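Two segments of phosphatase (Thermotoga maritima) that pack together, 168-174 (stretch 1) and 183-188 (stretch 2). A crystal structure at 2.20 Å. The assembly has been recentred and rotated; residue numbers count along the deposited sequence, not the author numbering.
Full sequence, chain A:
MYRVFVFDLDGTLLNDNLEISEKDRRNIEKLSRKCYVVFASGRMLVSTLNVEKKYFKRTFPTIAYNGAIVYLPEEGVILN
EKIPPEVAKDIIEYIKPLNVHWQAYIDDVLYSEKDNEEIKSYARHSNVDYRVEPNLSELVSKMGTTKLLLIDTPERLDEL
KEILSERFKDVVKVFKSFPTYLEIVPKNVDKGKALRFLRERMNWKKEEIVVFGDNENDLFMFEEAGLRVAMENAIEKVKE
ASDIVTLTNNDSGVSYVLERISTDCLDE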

# COMPACT_ATOMS: atom_id res chain seq x y z
N PHE A 168 -20.77 6.68 8.08
CA PHE A 168 -20.32 6.43 6.72
C PHE A 168 -19.89 5.01 6.35
O PHE A 168 -19.43 4.77 5.24
CB PHE A 168 -19.19 7.40 6.40
CG PHE A 168 -19.60 8.84 6.47
CD1 PHE A 168 -20.51 9.36 5.56
CD2 PHE A 168 -19.05 9.69 7.42
CE1 PHE A 168 -20.86 10.71 5.59
CE2 PHE A 168 -19.39 11.04 7.46
CZ PHE A 168 -20.29 11.55 6.54
N LYS A 169 -20.07 4.08 7.28
CA LYS A 169 -19.71 2.68 7.06
C LYS A 169 -20.21 2.15 5.71
O LYS A 169 -19.55 1.31 5.08
CB LYS A 169 -20.31 1.83 8.19
CG LYS A 169 -19.89 0.38 8.22
CD LYS A 169 -20.60 -0.36 9.35
CE LYS A 169 -20.36 0.32 10.70
NZ LYS A 169 -21.12 -0.32 11.81
N ASP A 170 -21.36 2.65 5.27
CA ASP A 170 -22.00 2.23 4.02
C ASP A 170 -21.34 2.62 2.70
O ASP A 170 -21.48 1.93 1.70
CB ASP A 170 -23.45 2.74 3.98
CG ASP A 170 -24.37 1.99 4.91
OD1 ASP A 170 -25.56 2.35 4.98
OD2 ASP A 170 -23.90 1.04 5.57
N VAL A 171 -20.62 3.73 2.69
CA VAL A 171 -20.01 4.18 1.45
C VAL A 171 -18.50 4.40 1.53
O VAL A 171 -17.89 4.87 0.56
CB VAL A 171 -20.65 5.50 0.99
CG1 VAL A 171 -22.14 5.27 0.73
CG2 VAL A 171 -20.47 6.56 2.06
N VAL A 172 -17.90 4.05 2.66
CA VAL A 172 -16.47 4.24 2.82
C VAL A 172 -15.95 3.33 3.93
O VAL A 172 -16.72 2.86 4.77
CB VAL A 172 -16.17 5.74 3.12
CG1 VAL A 172 -16.17 5.99 4.62
CG2 VAL A 172 -14.87 6.15 2.49
N LYS A 173 -14.65 3.07 3.92
CA LYS A 173 -14.01 2.23 4.94
C LYS A 173 -13.33 3.13 5.97
O LYS A 173 -12.55 4.01 5.62
CB LYS A 173 -12.97 1.32 4.28
CG LYS A 173 -12.06 0.56 5.25
CD LYS A 173 -12.58 -0.84 5.57
CE LYS A 173 -13.92 -0.82 6.28
NZ LYS A 173 -14.39 -2.19 6.62
N VAL A 174 -13.62 2.91 7.25
CA VAL A 174 -13.01 3.72 8.30
C VAL A 174 -12.32 2.83 9.34
O VAL A 174 -12.95 1.94 9.91
CB VAL A 174 -14.07 4.60 9.00
CG1 VAL A 174 -14.74 5.51 7.99
CG2 VAL A 174 -15.11 3.72 9.65
N GLU A 183 -8.00 6.34 9.51
CA GLU A 183 -8.04 6.43 8.06
C GLU A 183 -9.41 6.18 7.46
O GLU A 183 -10.17 5.35 7.95
CB GLU A 183 -7.06 5.43 7.44
CG GLU A 183 -5.60 5.67 7.75
CD GLU A 183 -4.69 4.73 6.96
OE1 GLU A 183 -4.72 4.76 5.71
OE2 GLU A 183 -3.94 3.96 7.60
N ILE A 184 -9.71 6.90 6.38
CA ILE A 184 -10.96 6.74 5.64
C ILE A 184 -10.52 6.47 4.21
O ILE A 184 -9.87 7.31 3.59
CB ILE A 184 -11.82 8.03 5.65
CG1 ILE A 184 -12.28 8.36 7.07
CG2 ILE A 184 -13.04 7.83 4.78
CD1 ILE A 184 -11.24 8.99 7.91
N VAL A 185 -10.89 5.30 3.68
CA VAL A 185 -10.49 4.93 2.33
C VAL A 185 -11.63 4.37 1.48
O VAL A 185 -12.69 3.98 2.00
CB VAL A 185 -9.36 3.88 2.37
CG1 VAL A 185 -8.13 4.48 3.07
CG2 VAL A 185 -9.84 2.61 3.09
N PRO A 186 -11.43 4.29 0.15
CA PRO A 186 -12.46 3.77 -0.73
C PRO A 186 -12.95 2.43 -0.22
O PRO A 186 -12.17 1.60 0.25
CB PRO A 186 -11.76 3.68 -2.08
CG PRO A 186 -10.84 4.87 -2.02
CD PRO A 186 -10.25 4.72 -0.63
N LYS A 187 -14.26 2.23 -0.30
CA LYS A 187 -14.90 1.02 0.18
C LYS A 187 -14.13 -0.27 -0.08
O LYS A 187 -13.13 -0.55 0.59
CB LYS A 187 -16.30 0.91 -0.41
CG LYS A 187 -17.21 -0.03 0.35
CD LYS A 187 -17.34 0.41 1.80
CE LYS A 187 -18.70 0.04 2.35
NZ LYS A 187 -18.99 -1.40 2.20
N ASN A 188 -14.59 -1.06 -1.04
CA ASN A 188 -13.96 -2.35 -1.32
C ASN A 188 -12.76 -2.39 -2.27
O ASN A 188 -12.86 -2.84 -3.41
CB ASN A 188 -15.03 -3.37 -1.77
CG ASN A 188 -16.01 -2.80 -2.78
OD1 ASN A 188 -16.96 -3.47 -3.16
ND2 ASN A 188 -15.78 -1.57 -3.22
O HOH W 1 -21.26 -0.57 0.83
O HOH W 2 -15.74 4.22 -1.45

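Two backbone hydrogen bonds join the stretches, both between Lys173 and Val185. Lys173 N donates to Val185 O at 2.9 Å, and Val185 N donates to Lys173 O, also at 2.9 Å. Both are close to straight. The pair forms a narrow ring typical of antiparallel strands, and the strand axes run at 152° to each other.

Beyond this pair, Val174 lies beside Ile184 in a non-hydrogen-bonded position. CA-H...O contacts support the backbone here: Ile184 CA lies 3.2 Å from Lys173 O, and Val174 CA lies 3.3 Å from Glu183 O.

Two waters extend the polar link toward Lys187. One donates to Asp170 O (2.7 Å) and accepts from Lys187 NZ (2.8 Å). The other donates to Val171 O (3.0 Å) and accepts from Lys187 N (2.7 Å). The Lys187 chain thus lies along the loop backbone, with its CE 3.1 Å from Lys169 O.

Side chains pack around this framework. On one face of the sheet, Val174 CG1 meets Ile184 CG1 at 3.9 Å. Val172 CG2 also reaches Ile184 CG2, at 3.4 Å. These three residues are buried, so the contacts keep apolar surface from solvent. On the other face, Lys173 CB sits 3.6 Å from Val185 CG2, while the end of the lysine leads away.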